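Local atomic coordinates of NAD(P)H-FMN oxidoreductase (Bacillus subtilis, PDB entry 5LVA), a protein that probably uses bound flavin mononucleotide to carry electrons from NAD(P)H, acting as a flavin reductase of the flavodoxin-like fold. Residues A[4-9]-A[60-65]; A[23-28]-A[165-170]; A[35-40]-A[72-77]; A[99-104]-A[140-145]. One frame throughout, in Å; residues are numbered along the deposited sequence.

Contact 1 is the core of the set: all its touching residues are buried and its centre lies about 4 Å from that of the chain. Contact 4 belongs to the same parallel sheet, one strand further on, but includes the outer strand 141-148 and is partly exposed. Both rest on backbone hydrogen bonds, with Phe-62 and Phe-101 packing between them. Contacts 2 and 3 lie further out and involve helices. In contact 2 a guanidinium meets a backbone carbonyl beside an apolar cluster; in contact 3 a leucine covers a tyrosine face. Contact 2 reaches contact 1 through Tyr-166 and Gln-63, contact 3 through Leu-36 and Ala-7, whereas contacts 2 and 3 do not touch.

Contact 1. Residues A[4-9]-A[60-65]; sequences LVLAFH and IVFQFP. With FMN (flavin mononucleotide), chain C.
The rings of Phe-8 and Phe-62 lie side by side and point the same way, with Phe-8 CE1 at the edge of the Phe-62 ring, 4.1 Å from Phe-62 CD2. Leu-6 CD1 approaches that ring obliquely and reaches Phe-62 CE2 at 4.0 Å, while Trp-78 makes an edge-to-face pair with it from helix 73-82. Gln-63 O lies at the edge of the Phe-8 ring. The imidazole of His-9 meets the FMN phosphate at its edge: NE2 donates to O1P, a bond modelled very short whose exact length should not be relied on, and ND1 is engaged by Asn-11 N. CG is anti to the backbone N in His-9 (chi1 -169°), on a side chain whose end turns toward Pro-65. Pro-65 CG lies 4.0 Å from His-9 CD2, and Pro-65 CB is 3.5 Å from FMN C4', which sets the end of strand 59-65 against the ribityl chain.

Strand 59-65, the middle strand of the five-stranded parallel flavodoxin-like sheet, pairs here with its neighbour 3-7, their axes 20° apart. Four backbone bonds alternate between them, from Val-61 N to Leu-4 O (2.7 Å), Leu-6 N to Val-61 O, Gln-63 N to Leu-6 O (2.9 Å) and Phe-8 N to Gln-63 O. Leu-4, Leu-6, Ile-60 and Phe-62 share one face of the sheet. On the other, the extended Gln-63 chain passes obliquely by Val-5, bringing OE1 to 3.6 Å from Val-5 CG1. Tyr-166 OH bonds that OE1, and Asn-18, which also binds FMN, bonds NE2.

Contact 2. Residues A[23-28]-A[165-170]; sequences DTLKDA and QYREHV
Helix 156-171, the C-terminal helix of the fold, meets the turn after helix 17-23 where Arg-167 and Tyr-166 reach Thr-24 and Leu-25. Arg-167 NE donates to Thr-24 O at 3.0 Å, with an N-H...O angle of 160°. The carbonyl oxygen lies at the edge of the guanidinium, only 6° out of its plane, whereas seen from the carbonyl the donor is tilted out of plane. CG of Arg-167 is anti to the backbone N (chi1 -166°) and the chain stays extended as far as NE, which brings NE to the carbonyl of Thr-24. Along the way it slides past Thr-24 and Leu-25, running the opposite way, with Arg-167 CG 3.8 Å from Leu-25 CD2. Beyond the bond, the guanidinium lies beside Ala-28, its NH2 next to CB.

Asp-23 to Lys-26 form a type I beta turn, which leads toward strand 31-35 and so lies within the first beta-alpha-beta crossover of the flavodoxin-like fold. Leu-25 crosses Tyr-166 at about a right angle, its CD1 lying 3.5 Å from Tyr-166 CE1. The same methyl reaches Val-170 CG1 at 4.4 Å. Within the helix, Val-170 CG2 sits 3.9 Å above one face of the Tyr-166 ring, toward its rim, and Phe-21 stacks with the ring. At the ring edge lies Thr-24 OG1, whose hydrogen bond is with Phe-21 O. Leu-25 and Tyr-166, its phenol oxygen held by Gln-63, both pack on Val-5 of strand 3-7.

Contact 3. Residues A[35-40]-A[72-77]; sequences DLYQEY and PPLLKK
Leu-74 CD2 lies over the centre of the Tyr-37 ring, 3.7 Å from the centroid and only 8° off the ring normal, which defines a CH-pi contact. CG of Leu-74 is anti to the backbone N (chi1 -179°), and the two side chains slide past each other in opposite directions. Leu-74 CB lies by the hydroxyl end of the ring, near Tyr-37 CZ, and CD2 also reaches Leu-36 CB at 4.1 Å. At the ring edge stands Pro-72 CB, 4.1 Å from Tyr-37 CE2. Further out, Pro-73 CD is 3.7 Å from Tyr-37 OH.

The polar rim begins at that hydroxyl, which accepts from Leu-74 N at 3.3 Å with an N-H...O angle of 140°, a long and bent bond. Asp-35 caps the short helix 36-39: its OD1 takes Gln-38 N from above the carboxylate plane. Because Leu-74 N lies in the first turn of helix 73-82, where amides lack a preceding carbonyl within the helix, the phenol oxygen supplies an acceptor there. One tyrosine thus joins two helices by both its face and its tip.

Contact 4. Residues A[99-104]-A[140-145]; sequences KEFMVA and TTYLPP
Phe-101 and Tyr-142 cross obliquely on one face of the sheet, ring planes at 42° and centroids 5.8 Å apart. Phe-101 CD1 comes to the edge of the Tyr-142 ring, 3.6 Å from Tyr-142 CD1. Thr-140 approaches Phe-101 obliquely as well: its OG1 lies 3.4 Å from Phe-101 CB and is hydrogen-bonded to Ser-135. Across the sheet Glu-100 and Leu-143 also cross obliquely: Leu-143 CD1 packs 3.7 Å from Glu-100 CB, while the carboxylate turns to a salt bridge with Arg-59. Met-102, bent at chi3 (-72°), places CE beside Pro-144 O.

Three backbone bonds hold these side chains in step: Thr-141 N to Lys-99 O, Phe-101 N to Thr-141 O, both 2.9 Å, and the nearly straight Leu-143 N to Phe-101 O at 3.0 Å. The next link is replaced by a water that accepts from Val-103 N (2.8 Å) and donates to Leu-143 O. Pro-144 and Pro-145 have no N-H to offer, and direct pairing resumes when Val-103 bonds Tyr-146. Parallel pairing of strand 100-106 with 141-148, the outermost strand and here broken part-way, completes the 2-1-3-4-5 sheet of the flavodoxin-like fold.

Contact 1. Residues A[4-9]-A[60-65]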
# COMPACT_ATOMS: atom_id res chain seq x y z
N LEU A 4 -8.53 -4.68 -3.52
CA LEU A 4 -7.39 -5.56 -3.32
C LEU A 4 -6.35 -4.88 -2.42
O LEU A 4 -5.83 -3.83 -2.77
CB LEU A 4 -6.78 -5.93 -4.67
CG LEU A 4 -5.59 -6.88 -4.71
CD1 LEU A 4 -5.96 -8.27 -4.21
CD2 LEU A 4 -5.06 -6.96 -6.11
N VAL A 5 -6.09 -5.44 -1.25
CA VAL A 5 -5.09 -4.88 -0.35
C VAL A 5 -3.86 -5.75 -0.36
O VAL A 5 -3.86 -6.86 0.18
CB VAL A 5 -5.58 -4.77 1.12
CG1 VAL A 5 -4.50 -4.16 1.99
CG2 VAL A 5 -6.86 -3.97 1.23
N LEU A 6 -2.80 -5.24 -0.98
CA LEU A 6 -1.55 -5.96 -1.00
C LEU A 6 -0.66 -5.50 0.15
O LEU A 6 -0.12 -4.41 0.11
CB LEU A 6 -0.86 -5.74 -2.34
CG LEU A 6 -1.76 -5.99 -3.55
CD1 LEU A 6 -1.06 -5.67 -4.84
CD2 LEU A 6 -2.20 -7.42 -3.55
N ALA A 7 -0.52 -6.33 1.18
CA ALA A 7 0.27 -5.95 2.34
C ALA A 7 1.69 -6.45 2.22
O ALA A 7 1.92 -7.61 1.92
CB ALA A 7 -0.36 -6.47 3.61
N PHE A 8 2.65 -5.55 2.43
CA PHE A 8 4.05 -5.90 2.32
C PHE A 8 4.80 -5.64 3.63
O PHE A 8 5.31 -4.55 3.87
CB PHE A 8 4.73 -5.12 1.19
CG PHE A 8 4.23 -5.47 -0.19
CD1 PHE A 8 3.09 -4.87 -0.70
CD2 PHE A 8 4.94 -6.34 -0.99
CE1 PHE A 8 2.65 -5.16 -1.98
CE2 PHE A 8 4.50 -6.63 -2.27
CZ PHE A 8 3.35 -6.04 -2.76
N HIS A 9 4.86 -6.66 4.46
CA HIS A 9 5.57 -6.61 5.71
C HIS A 9 6.33 -7.92 5.88
O HIS A 9 5.76 -8.98 5.73
CB HIS A 9 4.60 -6.37 6.86
CG HIS A 9 5.27 -6.04 8.14
ND1 HIS A 9 6.22 -6.86 8.72
CD2 HIS A 9 5.14 -4.98 8.97
CE1 HIS A 9 6.64 -6.31 9.85
NE2 HIS A 9 6.00 -5.17 10.02
N ILE A 60 -6.66 -0.89 -5.94
CA ILE A 60 -5.51 -1.60 -5.41
C ILE A 60 -4.79 -0.79 -4.34
O ILE A 60 -4.41 0.35 -4.57
CB ILE A 60 -4.53 -1.95 -6.52
CG1 ILE A 60 -5.30 -2.58 -7.67
CG2 ILE A 60 -3.47 -2.90 -5.99
CD1 ILE A 60 -4.45 -2.97 -8.80
N VAL A 61 -4.64 -1.39 -3.17
CA VAL A 61 -4.05 -0.72 -2.01
C VAL A 61 -2.73 -1.35 -1.64
O VAL A 61 -2.67 -2.53 -1.32
CB VAL A 61 -4.99 -0.78 -0.80
CG1 VAL A 61 -4.33 -0.18 0.41
CG2 VAL A 61 -6.29 -0.07 -1.11
N PHE A 62 -1.66 -0.58 -1.69
CA PHE A 62 -0.36 -1.06 -1.27
C PHE A 62 -0.12 -0.68 0.18
O PHE A 62 -0.00 0.50 0.50
CB PHE A 62 0.74 -0.51 -2.17
CG PHE A 62 0.59 -0.88 -3.62
CD1 PHE A 62 -0.21 -0.12 -4.47
CD2 PHE A 62 1.22 -1.99 -4.13
CE1 PHE A 62 -0.36 -0.47 -5.80
CE2 PHE A 62 1.07 -2.35 -5.46
CZ PHE A 62 0.29 -1.58 -6.30
N GLN A 63 -0.09 -1.68 1.06
CA GLN A 63 0.08 -1.45 2.48
C GLN A 63 1.45 -1.91 2.93
O GLN A 63 1.82 -3.05 2.71
CB GLN A 63 -1.00 -2.17 3.28
CG GLN A 63 -0.96 -1.89 4.76
CD GLN A 63 -1.98 -2.67 5.56
OE1 GLN A 63 -3.04 -3.04 5.06
NE2 GLN A 63 -1.68 -2.90 6.82
N PHE A 64 2.20 -1.02 3.57
CA PHE A 64 3.55 -1.37 4.00
C PHE A 64 4.03 -0.42 5.07
O PHE A 64 3.46 0.64 5.24
CB PHE A 64 4.52 -1.37 2.81
CG PHE A 64 4.53 -0.08 2.01
CD1 PHE A 64 3.68 0.09 0.93
CD2 PHE A 64 5.44 0.93 2.30
CE1 PHE A 64 3.71 1.23 0.20
CE2 PHE A 64 5.47 2.07 1.57
CZ PHE A 64 4.61 2.24 0.52
N PRO A 65 5.05 -0.82 5.83
CA PRO A 65 5.69 0.15 6.70
C PRO A 65 6.68 0.99 5.91
O PRO A 65 7.27 0.48 4.96
CB PRO A 65 6.40 -0.71 7.74
CG PRO A 65 6.73 -1.94 7.00
CD PRO A 65 5.55 -2.19 6.09
N1 FMN C . 10.06 5.27 10.10
C2 FMN C . 10.02 6.51 9.49
O2 FMN C . 9.27 7.38 9.91
N3 FMN C . 10.82 6.78 8.40
C4 FMN C . 11.67 5.83 7.91
O4 FMN C . 12.35 6.11 6.94
C4A FMN C . 11.72 4.57 8.52
N5 FMN C . 12.56 3.60 8.05
C5A FMN C . 12.61 2.36 8.64
C6 FMN C . 13.47 1.40 8.14
C7 FMN C . 13.54 0.14 8.69
C7M FMN C . 14.49 -0.88 8.11
C8 FMN C . 12.73 -0.15 9.80
C8M FMN C . 12.77 -1.51 10.44
C9 FMN C . 11.88 0.81 10.30
C9A FMN C . 11.80 2.07 9.73
N10 FMN C . 10.95 3.05 10.23
C10 FMN C . 10.91 4.29 9.62
C1' FMN C . 10.03 2.75 11.38
C2' FMN C . 8.81 2.06 10.70
O2' FMN C . 8.21 2.92 9.74
C3' FMN C . 7.78 1.43 11.64
O3' FMN C . 8.46 0.39 12.29
C4' FMN C . 6.57 0.88 10.85
O4' FMN C . 6.03 1.92 10.10
C5' FMN C . 5.37 0.31 11.59
O5' FMN C . 5.67 -0.98 12.06
P FMN C . 4.76 -2.30 12.03
O1P FMN C . 5.74 -3.34 11.62
O2P FMN C . 4.21 -2.52 13.40
O3P FMN C . 3.64 -2.35 11.05

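Contact 2. Residues A[23-28]-A[165-170]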
# COMPACT_ATOMS: atom_id res chain seq x y z
N ASP A 23 -6.14 -6.51 10.46
CA ASP A 23 -7.18 -7.23 11.21
C ASP A 23 -8.58 -6.67 10.99
O ASP A 23 -9.56 -7.41 11.01
CB ASP A 23 -6.89 -7.20 12.71
CG ASP A 23 -5.84 -8.21 13.13
OD1 ASP A 23 -5.60 -9.17 12.38
OD2 ASP A 23 -5.27 -8.03 14.22
N THR A 24 -8.68 -5.37 10.78
CA THR A 24 -9.96 -4.70 10.67
C THR A 24 -10.67 -5.00 9.35
O THR A 24 -11.83 -4.65 9.19
CB THR A 24 -9.80 -3.19 10.80
OG1 THR A 24 -9.14 -2.69 9.64
CG2 THR A 24 -8.96 -2.85 12.01
N LEU A 25 -9.99 -5.67 8.43
CA LEU A 25 -10.54 -5.94 7.10
C LEU A 25 -10.86 -7.42 6.81
O LEU A 25 -11.35 -7.76 5.73
CB LEU A 25 -9.58 -5.41 6.04
CG LEU A 25 -9.39 -3.89 5.92
CD1 LEU A 25 -8.33 -3.57 4.89
CD2 LEU A 25 -10.68 -3.17 5.54
N LYS A 26 -10.60 -8.30 7.78
CA LYS A 26 -10.78 -9.74 7.57
C LYS A 26 -12.24 -10.20 7.51
O LYS A 26 -12.54 -11.37 7.74
CB LYS A 26 -10.10 -10.55 8.69
CG LYS A 26 -8.64 -10.24 8.96
CD LYS A 26 -8.26 -10.74 10.36
CE LYS A 26 -6.81 -11.23 10.40
NZ LYS A 26 -5.96 -10.51 9.41
N ASP A 27 -13.15 -9.28 7.20
CA ASP A 27 -14.56 -9.62 7.21
C ASP A 27 -15.36 -8.58 6.45
O ASP A 27 -16.54 -8.76 6.19
CB ASP A 27 -15.08 -9.73 8.65
CG ASP A 27 -14.74 -8.51 9.50
OD1 ASP A 27 -13.71 -7.85 9.22
OD2 ASP A 27 -15.50 -8.21 10.44
N ALA A 28 -14.70 -7.48 6.10
CA ALA A 28 -15.32 -6.50 5.24
C ALA A 28 -15.59 -7.13 3.88
O ALA A 28 -14.67 -7.61 3.23
CB ALA A 28 -14.45 -5.27 5.10
N GLN A 165 -9.50 4.29 11.53
CA GLN A 165 -9.36 5.34 10.54
C GLN A 165 -8.81 4.78 9.24
O GLN A 165 -9.17 5.23 8.15
CB GLN A 165 -8.45 6.46 11.06
CG GLN A 165 -9.14 7.39 12.03
CD GLN A 165 -10.39 8.00 11.45
OE1 GLN A 165 -10.47 8.26 10.25
NE2 GLN A 165 -11.38 8.22 12.29
N TYR A 166 -7.93 3.80 9.37
CA TYR A 166 -7.40 3.09 8.22
C TYR A 166 -8.54 2.44 7.46
O TYR A 166 -8.65 2.56 6.25
CB TYR A 166 -6.36 2.07 8.68
CG TYR A 166 -6.06 0.94 7.71
CD1 TYR A 166 -6.83 -0.21 7.70
CD2 TYR A 166 -4.98 1.01 6.85
CE1 TYR A 166 -6.55 -1.25 6.83
CE2 TYR A 166 -4.69 -0.02 5.98
CZ TYR A 166 -5.48 -1.15 5.98
OH TYR A 166 -5.20 -2.18 5.12
N ARG A 167 -9.42 1.76 8.19
CA ARG A 167 -10.51 1.03 7.58
C ARG A 167 -11.45 1.96 6.83
O ARG A 167 -11.88 1.66 5.74
CB ARG A 167 -11.29 0.25 8.64
CG ARG A 167 -12.24 -0.80 8.05
CD ARG A 167 -13.28 -1.23 9.05
NE ARG A 167 -13.91 -2.49 8.66
CZ ARG A 167 -15.09 -2.60 8.06
NH1 ARG A 167 -15.79 -1.52 7.78
NH2 ARG A 167 -15.56 -3.79 7.75
N GLU A 168 -11.76 3.10 7.43
CA GLU A 168 -12.67 4.02 6.78
C GLU A 168 -12.05 4.58 5.51
O GLU A 168 -12.74 4.75 4.50
CB GLU A 168 -13.05 5.15 7.72
CG GLU A 168 -13.92 6.17 7.03
CD GLU A 168 -14.38 7.28 7.94
OE1 GLU A 168 -14.40 7.07 9.18
OE2 GLU A 168 -14.74 8.36 7.42
N HIS A 169 -10.75 4.84 5.55
CA HIS A 169 -10.07 5.45 4.42
C HIS A 169 -9.97 4.52 3.23
O HIS A 169 -10.17 4.92 2.10
CB HIS A 169 -8.67 5.89 4.83
CG HIS A 169 -8.06 6.87 3.89
ND1 HIS A 169 -7.31 6.50 2.80
CD2 HIS A 169 -8.11 8.23 3.87
CE1 HIS A 169 -6.91 7.57 2.15
NE2 HIS A 169 -7.38 8.63 2.78
N VAL A 170 -9.66 3.26 3.51
CA VAL A 170 -9.51 2.25 2.47
C VAL A 170 -10.84 1.96 1.78
O VAL A 170 -10.88 1.56 0.63
CB VAL A 170 -8.91 0.95 3.08
CG1 VAL A 170 -9.05 -0.22 2.13
CG2 VAL A 170 -7.45 1.18 3.44

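Contact 3. Residues A[35-40]-A[72-77]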
# COMPACT_ATOMS: atom_id res chain seq x y z
N ASP A 35 -1.12 -11.20 2.25
CA ASP A 35 0.14 -11.05 2.94
C ASP A 35 1.20 -11.59 2.01
O ASP A 35 1.44 -12.80 1.97
CB ASP A 35 0.11 -11.81 4.26
CG ASP A 35 1.40 -11.72 5.04
OD1 ASP A 35 2.43 -11.29 4.50
OD2 ASP A 35 1.38 -12.09 6.22
N LEU A 36 1.84 -10.70 1.28
CA LEU A 36 2.69 -11.16 0.19
C LEU A 36 3.98 -11.83 0.63
O LEU A 36 4.41 -12.77 -0.01
CB LEU A 36 3.00 -10.00 -0.74
CG LEU A 36 1.81 -9.92 -1.70
CD1 LEU A 36 0.89 -8.78 -1.33
CD2 LEU A 36 2.27 -9.85 -3.11
N TYR A 37 4.59 -11.37 1.72
CA TYR A 37 5.79 -12.03 2.23
C TYR A 37 5.47 -13.44 2.69
O TYR A 37 6.29 -14.34 2.61
CB TYR A 37 6.40 -11.23 3.37
CG TYR A 37 7.44 -10.23 2.94
CD1 TYR A 37 8.74 -10.63 2.69
CD2 TYR A 37 7.13 -8.90 2.77
CE1 TYR A 37 9.69 -9.73 2.29
CE2 TYR A 37 8.08 -7.99 2.37
CZ TYR A 37 9.35 -8.41 2.13
OH TYR A 37 10.30 -7.51 1.74
N GLN A 38 4.26 -13.62 3.19
CA GLN A 38 3.77 -14.93 3.58
C GLN A 38 3.58 -15.83 2.36
O GLN A 38 4.00 -16.98 2.37
CB GLN A 38 2.46 -14.78 4.36
CG GLN A 38 1.43 -15.87 4.12
CD GLN A 38 1.49 -16.95 5.15
OE1 GLN A 38 1.59 -16.67 6.35
NE2 GLN A 38 1.43 -18.20 4.71
N GLU A 39 2.98 -15.32 1.30
CA GLU A 39 2.71 -16.14 0.12
C GLU A 39 3.95 -16.42 -0.69
O GLU A 39 4.04 -17.46 -1.33
CB GLU A 39 1.66 -15.49 -0.76
CG GLU A 39 0.37 -15.22 -0.03
CD GLU A 39 -0.81 -15.10 -0.95
OE1 GLU A 39 -0.65 -15.30 -2.17
OE2 GLU A 39 -1.91 -14.81 -0.46
N TYR A 40 4.90 -15.50 -0.69
CA TYR A 40 6.13 -15.72 -1.43
C TYR A 40 7.32 -15.58 -0.51
O TYR A 40 8.02 -14.57 -0.55
CB TYR A 40 6.27 -14.73 -2.59
CG TYR A 40 5.10 -14.70 -3.55
CD1 TYR A 40 4.81 -15.79 -4.34
CD2 TYR A 40 4.29 -13.58 -3.66
CE1 TYR A 40 3.75 -15.77 -5.22
CE2 TYR A 40 3.23 -13.55 -4.54
CZ TYR A 40 2.97 -14.66 -5.31
OH TYR A 40 1.93 -14.66 -6.19
N PRO A 72 9.24 -1.89 1.84
CA PRO A 72 10.09 -3.08 1.88
C PRO A 72 10.44 -3.56 0.47
O PRO A 72 9.69 -3.27 -0.44
CB PRO A 72 9.23 -4.11 2.59
CG PRO A 72 8.35 -3.31 3.46
CD PRO A 72 8.05 -2.05 2.70
N PRO A 73 11.55 -4.29 0.31
CA PRO A 73 11.98 -4.58 -1.06
C PRO A 73 11.07 -5.50 -1.88
O PRO A 73 11.18 -5.51 -3.09
CB PRO A 73 13.37 -5.21 -0.87
CG PRO A 73 13.56 -5.39 0.54
CD PRO A 73 12.59 -4.60 1.30
N LEU A 74 10.16 -6.24 -1.25
CA LEU A 74 9.33 -7.15 -2.02
C LEU A 74 8.32 -6.40 -2.88
O LEU A 74 7.93 -6.85 -3.96
CB LEU A 74 8.61 -8.13 -1.09
CG LEU A 74 7.73 -9.15 -1.82
CD1 LEU A 74 8.54 -9.90 -2.86
CD2 LEU A 74 7.06 -10.09 -0.85
N LEU A 75 7.90 -5.22 -2.42
CA LEU A 75 7.03 -4.37 -3.22
C LEU A 75 7.77 -3.84 -4.45
O LEU A 75 7.22 -3.86 -5.54
CB LEU A 75 6.49 -3.22 -2.39
CG LEU A 75 5.71 -2.15 -3.16
CD1 LEU A 75 4.64 -2.75 -4.05
CD2 LEU A 75 5.08 -1.16 -2.20
N LYS A 76 9.00 -3.40 -4.27
CA LYS A 76 9.81 -2.95 -5.40
C LYS A 76 9.96 -4.05 -6.46
O LYS A 76 9.82 -3.79 -7.66
CB LYS A 76 11.20 -2.50 -4.94
CG LYS A 76 11.92 -1.70 -6.01
CD LYS A 76 11.01 -0.61 -6.52
CE LYS A 76 11.46 -0.04 -7.84
NZ LYS A 76 11.35 -0.93 -9.01
N LYS A 77 10.25 -5.26 -6.00
CA LYS A 77 10.31 -6.43 -6.86
C LYS A 77 8.96 -6.75 -7.50
O LYS A 77 8.89 -7.14 -8.66
CB LYS A 77 10.80 -7.64 -6.07
CG LYS A 77 11.07 -8.85 -6.90
CD LYS A 77 11.63 -9.95 -6.04
CE LYS A 77 13.06 -9.68 -5.68
NZ LYS A 77 13.63 -10.83 -4.92

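Contact 4. Residues A[99-104]-A[140-145]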
# COMPACT_ATOMS: atom_id res chain seq x y z
N LYS A 99 -8.50 2.00 -12.93
CA LYS A 99 -8.58 1.50 -11.55
C LYS A 99 -8.00 2.51 -10.58
O LYS A 99 -7.21 3.35 -10.97
CB LYS A 99 -7.86 0.16 -11.42
CG LYS A 99 -8.46 -0.96 -12.25
CD LYS A 99 -7.68 -2.27 -12.12
CE LYS A 99 -8.27 -3.37 -12.97
NZ LYS A 99 -9.59 -3.85 -12.46
N GLU A 100 -8.39 2.41 -9.31
CA GLU A 100 -7.85 3.28 -8.28
C GLU A 100 -6.59 2.69 -7.66
O GLU A 100 -6.43 1.48 -7.60
CB GLU A 100 -8.90 3.55 -7.20
CG GLU A 100 -10.02 4.47 -7.66
CD GLU A 100 -11.18 4.54 -6.68
OE1 GLU A 100 -11.56 3.51 -6.10
OE2 GLU A 100 -11.74 5.65 -6.52
N PHE A 101 -5.72 3.58 -7.20
CA PHE A 101 -4.40 3.23 -6.71
C PHE A 101 -4.19 4.00 -5.42
O PHE A 101 -4.24 5.22 -5.43
CB PHE A 101 -3.36 3.60 -7.77
CG PHE A 101 -1.91 3.30 -7.42
CD1 PHE A 101 -1.29 3.89 -6.32
CD2 PHE A 101 -1.14 2.52 -8.27
CE1 PHE A 101 0.03 3.63 -6.04
CE2 PHE A 101 0.20 2.27 -8.00
CZ PHE A 101 0.77 2.82 -6.89
N MET A 102 -3.98 3.33 -4.31
CA MET A 102 -3.67 4.08 -3.11
C MET A 102 -2.61 3.39 -2.25
O MET A 102 -2.35 2.20 -2.37
CB MET A 102 -4.95 4.36 -2.31
CG MET A 102 -5.35 3.37 -1.27
SD MET A 102 -6.43 4.14 -0.03
CE MET A 102 -5.20 5.12 0.78
N VAL A 103 -1.97 4.19 -1.42
CA VAL A 103 -0.91 3.72 -0.54
C VAL A 103 -1.37 3.84 0.89
O VAL A 103 -1.94 4.84 1.26
CB VAL A 103 0.41 4.53 -0.75
CG1 VAL A 103 1.43 4.22 0.33
CG2 VAL A 103 0.97 4.26 -2.12
N ALA A 104 -1.13 2.81 1.69
CA ALA A 104 -1.38 2.90 3.13
C ALA A 104 -0.07 2.61 3.83
O ALA A 104 0.43 1.51 3.79
CB ALA A 104 -2.46 1.92 3.56
N THR A 140 -3.68 4.42 -13.62
CA THR A 140 -4.59 4.37 -12.49
C THR A 140 -4.82 5.76 -11.90
O THR A 140 -4.06 6.68 -12.16
CB THR A 140 -4.06 3.43 -11.41
OG1 THR A 140 -2.70 3.75 -11.14
CG2 THR A 140 -4.12 2.02 -11.90
N THR A 141 -5.88 5.90 -11.12
CA THR A 141 -6.17 7.16 -10.45
C THR A 141 -5.54 7.17 -9.06
O THR A 141 -5.86 6.30 -8.24
CB THR A 141 -7.68 7.38 -10.34
OG1 THR A 141 -8.26 7.42 -11.64
CG2 THR A 141 -7.99 8.67 -9.59
N TYR A 142 -4.66 8.13 -8.80
CA TYR A 142 -3.94 8.17 -7.54
C TYR A 142 -4.75 8.84 -6.44
O TYR A 142 -5.02 10.02 -6.50
CB TYR A 142 -2.59 8.88 -7.70
CG TYR A 142 -1.71 8.71 -6.49
CD1 TYR A 142 -1.06 7.50 -6.26
CD2 TYR A 142 -1.55 9.73 -5.56
CE1 TYR A 142 -0.27 7.32 -5.14
CE2 TYR A 142 -0.76 9.56 -4.44
CZ TYR A 142 -0.12 8.33 -4.24
OH TYR A 142 0.67 8.11 -3.14
N LEU A 143 -5.13 8.05 -5.44
CA LEU A 143 -5.93 8.51 -4.31
C LEU A 143 -5.03 8.99 -3.18
O LEU A 143 -3.88 8.60 -3.11
CB LEU A 143 -6.83 7.37 -3.82
CG LEU A 143 -7.78 6.73 -4.82
CD1 LEU A 143 -8.50 5.58 -4.16
CD2 LEU A 143 -8.78 7.74 -5.31
N PRO A 144 -5.56 9.84 -2.29
CA PRO A 144 -4.74 10.29 -1.16
C PRO A 144 -4.32 9.11 -0.30
O PRO A 144 -5.13 8.22 -0.08
CB PRO A 144 -5.69 11.20 -0.37
CG PRO A 144 -6.81 11.46 -1.26
CD PRO A 144 -6.94 10.32 -2.17
N PRO A 145 -3.07 9.10 0.17
CA PRO A 145 -2.65 7.92 0.93
C PRO A 145 -3.31 7.82 2.30
O PRO A 145 -3.89 8.79 2.79
CB PRO A 145 -1.14 8.13 1.06
CG PRO A 145 -0.98 9.57 1.07
CD PRO A 145 -2.04 10.14 0.17
O HOH W 1 -2.29 6.82 -2.38